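Local structure of transcriptional regulator (NtrC family) (Aquifex aeolicus, 3DZD) at residues K147-K152 with R170-Y175; R237-L242 with E285-R290; G249-L254 with Q258-D263. The protein probably activates sigma54-dependent transcription as an NtrC-family AAA+ ATPase whose response-regulator receiver domain controls its activity, captured here in the inactive state. All coordinates share one frame; numbering follows the deposited sequence.

Contact 1: residues K147-K152 with R170-Y175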
# COMPACT_ATOMS: atom_id res chain seq x y z
N LYS A 147 23.13 -11.53 1.32
CA LYS A 147 23.71 -12.27 2.43
C LYS A 147 23.32 -11.67 3.79
O LYS A 147 23.11 -12.39 4.76
CB LYS A 147 25.23 -12.28 2.30
CG LYS A 147 25.74 -12.93 1.03
CD LYS A 147 27.26 -12.89 0.97
CE LYS A 147 27.78 -13.75 -0.16
NZ LYS A 147 29.25 -14.02 -0.03
N ILE A 148 23.25 -10.35 3.83
CA ILE A 148 22.89 -9.61 5.04
C ILE A 148 21.41 -9.74 5.35
O ILE A 148 21.00 -9.78 6.51
CB ILE A 148 23.18 -8.10 4.82
CG1 ILE A 148 24.68 -7.84 4.77
CG2 ILE A 148 22.58 -7.26 5.91
CD1 ILE A 148 24.99 -6.37 4.71
N ALA A 149 20.60 -9.81 4.29
CA ALA A 149 19.16 -9.54 4.39
C ALA A 149 18.33 -10.56 5.16
O ALA A 149 17.32 -10.20 5.75
CB ALA A 149 18.58 -9.35 3.01
N LYS A 150 18.73 -11.82 5.14
CA LYS A 150 17.88 -12.84 5.74
C LYS A 150 18.09 -12.95 7.24
O LYS A 150 17.46 -13.76 7.92
CB LYS A 150 18.05 -14.19 5.03
CG LYS A 150 17.37 -14.24 3.67
CD LYS A 150 17.04 -15.66 3.24
CE LYS A 150 16.14 -15.68 2.00
NZ LYS A 150 14.82 -15.03 2.24
N SER A 151 18.96 -12.10 7.77
CA SER A 151 19.15 -12.01 9.21
C SER A 151 18.15 -11.03 9.80
O SER A 151 17.45 -10.33 9.07
CB SER A 151 20.57 -11.54 9.52
OG SER A 151 20.78 -11.54 10.92
N LYS A 152 18.06 -10.99 11.12
CA LYS A 152 17.26 -9.96 11.77
C LYS A 152 18.14 -8.93 12.46
O LYS A 152 17.64 -7.96 13.02
CB LYS A 152 16.26 -10.56 12.75
CG LYS A 152 15.08 -9.63 13.01
CD LYS A 152 14.54 -9.76 14.43
CE LYS A 152 13.33 -8.87 14.64
NZ LYS A 152 12.89 -8.82 16.06
N ARG A 170 15.60 -0.68 1.09
CA ARG A 170 14.45 -1.36 0.48
C ARG A 170 14.85 -2.69 -0.14
O ARG A 170 14.11 -3.67 -0.05
CB ARG A 170 13.78 -0.48 -0.58
CG ARG A 170 12.95 0.64 0.01
CD ARG A 170 12.23 1.44 -1.06
NE ARG A 170 11.58 2.60 -0.46
CZ ARG A 170 10.41 2.55 0.19
NH1 ARG A 170 9.77 1.39 0.30
NH2 ARG A 170 9.89 3.65 0.71
N LEU A 171 16.02 -2.70 -0.78
CA LEU A 171 16.53 -3.94 -1.34
C LEU A 171 16.65 -4.97 -0.24
O LEU A 171 16.18 -6.09 -0.39
CB LEU A 171 17.89 -3.71 -2.02
CG LEU A 171 17.79 -2.93 -3.33
CD1 LEU A 171 19.17 -2.71 -3.96
CD2 LEU A 171 16.85 -3.63 -4.32
N ILE A 172 17.28 -4.57 0.87
CA ILE A 172 17.49 -5.47 2.00
C ILE A 172 16.16 -6.02 2.51
O ILE A 172 16.02 -7.22 2.72
CB ILE A 172 18.23 -4.76 3.17
CG1 ILE A 172 19.71 -4.52 2.82
CG2 ILE A 172 18.10 -5.56 4.46
CD1 ILE A 172 20.41 -3.57 3.76
N HIS A 173 15.18 -5.14 2.70
CA HIS A 173 13.86 -5.56 3.13
C HIS A 173 13.29 -6.58 2.14
O HIS A 173 12.92 -7.70 2.52
CB HIS A 173 12.93 -4.35 3.25
CG HIS A 173 11.50 -4.71 3.51
ND1 HIS A 173 11.07 -5.25 4.70
CD2 HIS A 173 10.40 -4.61 2.72
CE1 HIS A 173 9.77 -5.47 4.63
NE2 HIS A 173 9.34 -5.09 3.44
N ARG A 174 13.24 -6.19 0.88
CA ARG A 174 12.81 -7.07 -0.21
C ARG A 174 13.40 -8.48 -0.11
O ARG A 174 12.67 -9.47 -0.18
CB ARG A 174 13.18 -6.46 -1.56
CG ARG A 174 12.61 -7.19 -2.75
CD ARG A 174 11.10 -6.98 -2.83
NE ARG A 174 10.74 -5.57 -2.76
CZ ARG A 174 10.56 -4.79 -3.83
NH1 ARG A 174 10.72 -5.29 -5.04
NH2 ARG A 174 10.23 -3.51 -3.68
N TYR A 175 14.72 -8.58 0.03
CA TYR A 175 15.41 -9.87 0.06
C TYR A 175 15.23 -10.60 1.39
O TYR A 175 15.30 -11.83 1.43
CB TYR A 175 16.90 -9.69 -0.23
CG TYR A 175 17.22 -9.23 -1.64
CD1 TYR A 175 16.43 -8.27 -2.26
CD2 TYR A 175 18.30 -9.75 -2.34
CE1 TYR A 175 16.71 -7.84 -3.55
CE2 TYR A 175 18.59 -9.32 -3.63
CZ TYR A 175 17.79 -8.36 -4.23
OH TYR A 175 18.06 -7.92 -5.51
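Ala-149 meets helix 165-176 at the turn that holds Ile-172 and Tyr-175. The backbones come very near here. The CA atoms of Ala-149 and Ile-172 are 5.0 Å apart, and the methyl group of Ala-149 points at the opposite helix. Its CB lies 3.3 Å from the carbonyl O of Ile-172 and 3.7 Å from CB of Tyr-175, so the methyl abuts both backbone and side chain of one turn. Ile-172 adds its short branch. CG2 is anti to the backbone N (chi1 to CG1 -72°) and reaches CB of Ala-149 at 4.1 Å. This is the tight part, and Ala-149 and Ile-172 are buried in it.

The outer side is looser. Lys-150 is exposed and reaches across toward the C=O of Tyr-175, its chain bent only at the last torsion (chi4 -62°). That bend brings NZ within 3.3 Å of the carbonyl O of Tyr-175, a weak hydrogen bond. Tyr-175 is also exposed. It gives CB to the contact, while its ring leads away from segment 147-152 and rests on Pro-146.

Both segments belong to the P-loop NTPase core. Helix 165-176 follows strand 155-158 through the nucleotide-binding loop expected of this family, and helix 136-149 ends beside it. Arg-265 of strand 265-270 donates to the carbonyl groups of Ile-148 and Ala-149, which probably suits the negative end of that helix. Beneath the two helices lies the parallel sheet. Ile-148 packs on Phe-294 and Ile-296 of strand 294-297, and Ile-172 touches Ile-296, Ile-267 of strand 265-270 and Ile-145 of helix 136-149.

Contact 2: residues R237-L242 with E285-R290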
# COMPACT_ATOMS: atom_id res chain seq x y z
N ARG A 237 17.49 11.86 24.04
CA ARG A 237 16.36 11.35 24.79
C ARG A 237 15.70 10.22 24.02
O ARG A 237 15.39 9.17 24.58
CB ARG A 237 15.35 12.47 25.05
CG ARG A 237 14.14 12.03 25.85
CD ARG A 237 13.55 13.18 26.66
NE ARG A 237 12.65 12.68 27.69
CZ ARG A 237 11.42 12.25 27.45
NH1 ARG A 237 10.95 12.27 26.21
NH2 ARG A 237 10.66 11.79 28.44
N VAL A 238 15.48 10.46 22.72
CA VAL A 238 14.94 9.45 21.82
C VAL A 238 15.90 8.26 21.71
O VAL A 238 15.47 7.11 21.80
CB VAL A 238 14.70 10.03 20.42
CG1 VAL A 238 13.89 9.06 19.58
CG2 VAL A 238 14.01 11.38 20.52
N GLN A 239 17.19 8.54 21.53
CA GLN A 239 18.22 7.51 21.45
C GLN A 239 18.08 6.53 22.60
O GLN A 239 18.16 5.32 22.41
CB GLN A 239 19.62 8.12 21.49
CG GLN A 239 19.96 8.94 20.25
CD GLN A 239 21.34 9.57 20.31
OE1 GLN A 239 22.24 9.06 20.98
NE2 GLN A 239 21.52 10.67 19.60
N ALA A 240 17.87 7.07 23.79
CA ALA A 240 17.77 6.24 24.99
C ALA A 240 16.52 5.38 24.93
O ALA A 240 16.56 4.17 25.19
CB ALA A 240 17.77 7.11 26.22
N LYS A 241 15.40 6.00 24.59
CA LYS A 241 14.13 5.30 24.45
C LYS A 241 14.19 4.20 23.38
O LYS A 241 13.75 3.08 23.61
CB LYS A 241 13.02 6.29 24.12
CG LYS A 241 12.70 7.24 25.28
CD LYS A 241 11.60 8.22 24.90
CE LYS A 241 10.34 7.50 24.45
NZ LYS A 241 9.91 6.49 25.46
N LEU A 242 14.73 4.55 22.22
CA LEU A 242 14.90 3.61 21.12
C LEU A 242 15.73 2.41 21.59
O LEU A 242 15.42 1.26 21.28
CB LEU A 242 15.59 4.30 19.95
CG LEU A 242 15.86 3.49 18.67
CD1 LEU A 242 14.57 2.93 18.10
CD2 LEU A 242 16.59 4.34 17.62
N GLU A 285 26.75 4.98 22.87
CA GLU A 285 27.70 3.97 22.42
C GLU A 285 27.04 2.60 22.32
O GLU A 285 27.29 1.84 21.37
CB GLU A 285 28.88 3.92 23.39
CG GLU A 285 30.03 3.02 22.97
CD GLU A 285 31.08 2.88 24.05
OE1 GLU A 285 30.95 3.55 25.10
OE2 GLU A 285 32.03 2.10 23.86
N ASP A 286 26.19 2.27 23.29
CA ASP A 286 25.55 0.97 23.34
C ASP A 286 24.53 0.83 22.22
O ASP A 286 24.34 -0.25 21.67
CB ASP A 286 24.90 0.71 24.71
CG ASP A 286 23.99 1.86 25.16
OD1 ASP A 286 23.77 2.82 24.39
OD2 ASP A 286 23.49 1.79 26.31
N LEU A 287 23.90 1.95 21.87
CA LEU A 287 22.90 1.98 20.81
C LEU A 287 23.58 1.81 19.47
O LEU A 287 23.04 1.18 18.56
CB LEU A 287 22.15 3.32 20.84
CG LEU A 287 21.31 3.63 19.60
CD1 LEU A 287 20.11 2.72 19.54
CD2 LEU A 287 20.88 5.08 19.59
N TYR A 288 24.76 2.40 19.33
CA TYR A 288 25.51 2.32 18.09
C TYR A 288 25.81 0.87 17.77
O TYR A 288 25.51 0.39 16.68
CB TYR A 288 26.81 3.12 18.19
CG TYR A 288 27.77 2.82 17.07
CD1 TYR A 288 27.59 3.34 15.80
CD2 TYR A 288 28.87 2.00 17.27
CE1 TYR A 288 28.47 3.07 14.77
CE2 TYR A 288 29.76 1.72 16.25
CZ TYR A 288 29.55 2.25 15.00
OH TYR A 288 30.43 1.97 13.98
N TYR A 289 26.42 0.17 18.72
CA TYR A 289 26.75 -1.23 18.51
C TYR A 289 25.51 -2.10 18.29
O TYR A 289 25.57 -3.09 17.57
CB TYR A 289 27.66 -1.76 19.62
CG TYR A 289 29.04 -1.12 19.56
CD1 TYR A 289 29.88 -1.37 18.48
CD2 TYR A 289 29.48 -0.25 20.54
CE1 TYR A 289 31.13 -0.77 18.39
CE2 TYR A 289 30.73 0.35 20.47
CZ TYR A 289 31.55 0.08 19.39
OH TYR A 289 32.80 0.66 19.29
N ARG A 290 24.39 -1.72 18.90
CA ARG A 290 23.13 -2.41 18.66
C ARG A 290 22.70 -2.29 17.20
O ARG A 290 22.21 -3.25 16.62
CB ARG A 290 22.03 -1.86 19.55
CG ARG A 290 22.09 -2.32 20.99
CD ARG A 290 21.05 -3.38 21.27
NE ARG A 290 21.22 -3.97 22.60
CZ ARG A 290 20.59 -5.06 23.00
NH1 ARG A 290 19.75 -5.69 22.19
NH2 ARG A 290 20.81 -5.53 24.22
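Gln-239 of helix 236-248 and Leu-287 of helix 285-291 are the closest backbone positions, with CA atoms 7.3 Å apart. Leu-287 points toward the opposite helix and fills the interval with its two methyl groups. CG is anti to the backbone N (chi1 166°). CD2 lies against the aliphatic part of Gln-239, 3.8 Å from CB and 4.0 Å from CG, and the two side chains cross at about a right angle. CD1 faces Leu-242, whose CD2 is 4.3 Å away. All three residues are buried, and no hydrogen bond joins the two segments.

These are two helices of the AAA+ core. Helix 236-248 follows strand 225-229 of the central sheet. Helix 285-291 leads into strand 294-297, in a region that carries arginine fingers in related sigma54 activators.

The extended chain of Gln-239 (chi2 179°) carries its amide past the leucine to backbone partners. NE2 donates to the carbonyl O of Leu-234, and OE1 accepts from the backbone N of Arg-284. The buried amide is thus gripped at both ends. Leu-287 also packs on Leu-246, one turn beyond Leu-242.

Contact 3: residues G249-L254 with Q258-D263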
# COMPACT_ATOMS: atom_id res chain seq x y z
N GLY A 249 12.15 -5.23 23.31
CA GLY A 249 11.26 -5.68 22.26
C GLY A 249 9.82 -5.26 22.50
O GLY A 249 8.91 -5.75 21.84
N SER A 250 9.62 -4.35 23.45
CA SER A 250 8.31 -3.74 23.63
C SER A 250 8.43 -2.23 23.87
O SER A 250 9.52 -1.71 24.06
CB SER A 250 7.54 -4.41 24.78
OG SER A 250 8.21 -4.23 26.02
N PHE A 251 7.30 -1.54 23.85
CA PHE A 251 7.27 -0.12 24.17
C PHE A 251 5.85 0.32 24.53
O PHE A 251 4.92 -0.48 24.55
CB PHE A 251 7.78 0.71 22.99
CG PHE A 251 6.79 0.84 21.87
CD1 PHE A 251 5.90 1.90 21.84
CD2 PHE A 251 6.74 -0.11 20.87
CE1 PHE A 251 4.97 2.02 20.82
CE2 PHE A 251 5.82 0.00 19.84
CZ PHE A 251 4.94 1.06 19.81
N THR A 252 5.69 1.61 24.81
CA THR A 252 4.38 2.16 25.09
C THR A 252 4.23 3.45 24.31
O THR A 252 5.22 4.08 23.93
CB THR A 252 4.21 2.44 26.59
OG1 THR A 252 5.27 3.29 27.04
CG2 THR A 252 4.26 1.13 27.37
N ARG A 253 2.99 3.85 24.03
CA ARG A 253 2.76 5.09 23.32
C ARG A 253 3.03 6.29 24.22
O ARG A 253 3.25 6.14 25.43
CB ARG A 253 1.33 5.15 22.78
CG ARG A 253 1.04 4.10 21.71
CD ARG A 253 -0.28 4.39 21.04
NE ARG A 253 -0.55 3.52 19.90
CZ ARG A 253 -1.20 2.36 19.99
NH1 ARG A 253 -1.64 1.93 21.16
NH2 ARG A 253 -1.41 1.64 18.90
N LEU A 254 3.03 7.48 23.62
CA LEU A 254 3.07 8.71 24.40
C LEU A 254 1.70 8.91 25.04
O LEU A 254 0.71 9.12 24.34
CB LEU A 254 3.43 9.91 23.53
CG LEU A 254 4.80 9.93 22.84
CD1 LEU A 254 5.04 11.28 22.18
CD2 LEU A 254 5.93 9.57 23.81
N GLN A 258 -0.24 0.89 27.94
CA GLN A 258 -0.43 -0.44 27.38
C GLN A 258 0.86 -0.95 26.73
O GLN A 258 1.43 -0.29 25.86
CB GLN A 258 -1.56 -0.43 26.36
CG GLN A 258 -2.25 -1.76 26.19
CD GLN A 258 -3.24 -1.74 25.05
OE1 GLN A 258 -3.30 -0.79 24.28
NE2 GLN A 258 -4.01 -2.81 24.93
N LYS A 259 1.31 -2.11 27.17
CA LYS A 259 2.54 -2.70 26.66
C LYS A 259 2.31 -3.20 25.24
O LYS A 259 1.37 -3.95 24.97
CB LYS A 259 2.97 -3.86 27.54
CG LYS A 259 4.45 -4.16 27.49
CD LYS A 259 5.21 -3.32 28.51
CE LYS A 259 6.65 -3.81 28.65
NZ LYS A 259 6.72 -5.30 28.77
N ILE A 260 3.19 -2.79 24.33
CA ILE A 260 3.09 -3.22 22.94
C ILE A 260 4.37 -3.91 22.49
O ILE A 260 5.45 -3.34 22.57
CB ILE A 260 2.79 -2.06 22.01
CG1 ILE A 260 1.65 -1.21 22.57
CG2 ILE A 260 2.44 -2.58 20.62
CD1 ILE A 260 1.09 -0.21 21.58
N GLU A 261 4.22 -5.15 22.02
CA GLU A 261 5.36 -5.92 21.53
C GLU A 261 5.50 -5.74 20.03
O GLU A 261 4.53 -5.91 19.30
CB GLU A 261 5.16 -7.40 21.85
CG GLU A 261 5.09 -7.71 23.32
CD GLU A 261 5.35 -9.17 23.60
OE1 GLU A 261 5.03 -10.01 22.72
OE2 GLU A 261 5.87 -9.48 24.69
N VAL A 262 6.70 -5.39 19.57
CA VAL A 262 6.95 -5.31 18.14
C VAL A 262 7.99 -6.30 17.66
O VAL A 262 8.78 -6.84 18.43
CB VAL A 262 7.35 -3.90 17.67
CG1 VAL A 262 6.28 -3.33 16.74
CG2 VAL A 262 7.61 -2.99 18.86
N ASP A 263 7.97 -6.53 16.36
CA ASP A 263 8.93 -7.41 15.74
C ASP A 263 9.42 -6.70 14.49
O ASP A 263 8.79 -6.79 13.44
CB ASP A 263 8.27 -8.75 15.41
CG ASP A 263 9.11 -9.61 14.49
OD1 ASP A 263 10.30 -9.87 14.81
OD2 ASP A 263 8.58 -10.04 13.45
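Phe-251 and Ile-260 pair across a short antiparallel beta hairpin, strands 250-251 and 260-261. It lies between helix 236-248 and strand 265-270 of the AAA+ core, a position consistent with the pre-sensor 1 insertion of this family.

Three backbone hydrogen bonds set the register. Phe-251 and Ile-260 form a hydrogen-bonded pair, with Phe-251 N to Ile-260 O at 2.9 Å and Ile-260 N to Phe-251 O also at 2.9 Å. Val-262 N donates to Gly-249 O at 3.2 Å, the donor tilted 30° from the carbonyl plane. Between these bonds Ser-250 and Glu-261 make a non-hydrogen-bonded pair, their CA atoms 4.2 Å apart. Gly-249, with positive phi, turns the chain out of the preceding helix.

The apolar contacts gather on the face of Phe-251 and Ile-260. CG of Phe-251 sits between its backbone N and carbonyl carbon (chi1 76°), and the ring comes in toward the other strand. CB of Ile-260 lies over one ring face, offset toward the rim. CG2 of Val-262 meets the ring edge in plane, 3.6 Å from CD2 of Phe-251. Leu-218 of helix 217-220 also packs on this phenylalanine.

The polar ends of three side chains find their partners outside the two segments. Glu-261 forms a salt bridge with Arg-2 of the second subunit, and Gln-258 NE2 bonds to Ser-70 OG of that subunit. The hairpin therefore takes part in the dimer of the inactive state. Arg-253 is extended from CG to NE and forms a salt bridge with Glu-219. CD1 of Ile-260 lies over one face of the guanidinium, offset toward its rim, 3.5 Å from NH1 of Arg-253.

All three contacts fall within the sigma-54 interaction domain. In contact 1 the side chain of Ile-172 is about 12 Å from the bound ADP. Contacts 2 and 3 are neighbours, their centres about 16 Å apart and their nearest atoms about 5 Å, without touching. Helix 236-248 of contact 2 runs straight into strand 250-251 of contact 3, so both hairpin segments fall between the two helices of contact 2. Contacts 1 and 3 have centres about 24 Å apart yet meet at one point, a salt bridge of 3.1 Å between Lys-152 NZ and Asp-263 OD1. Contacts 1 and 2 do not touch.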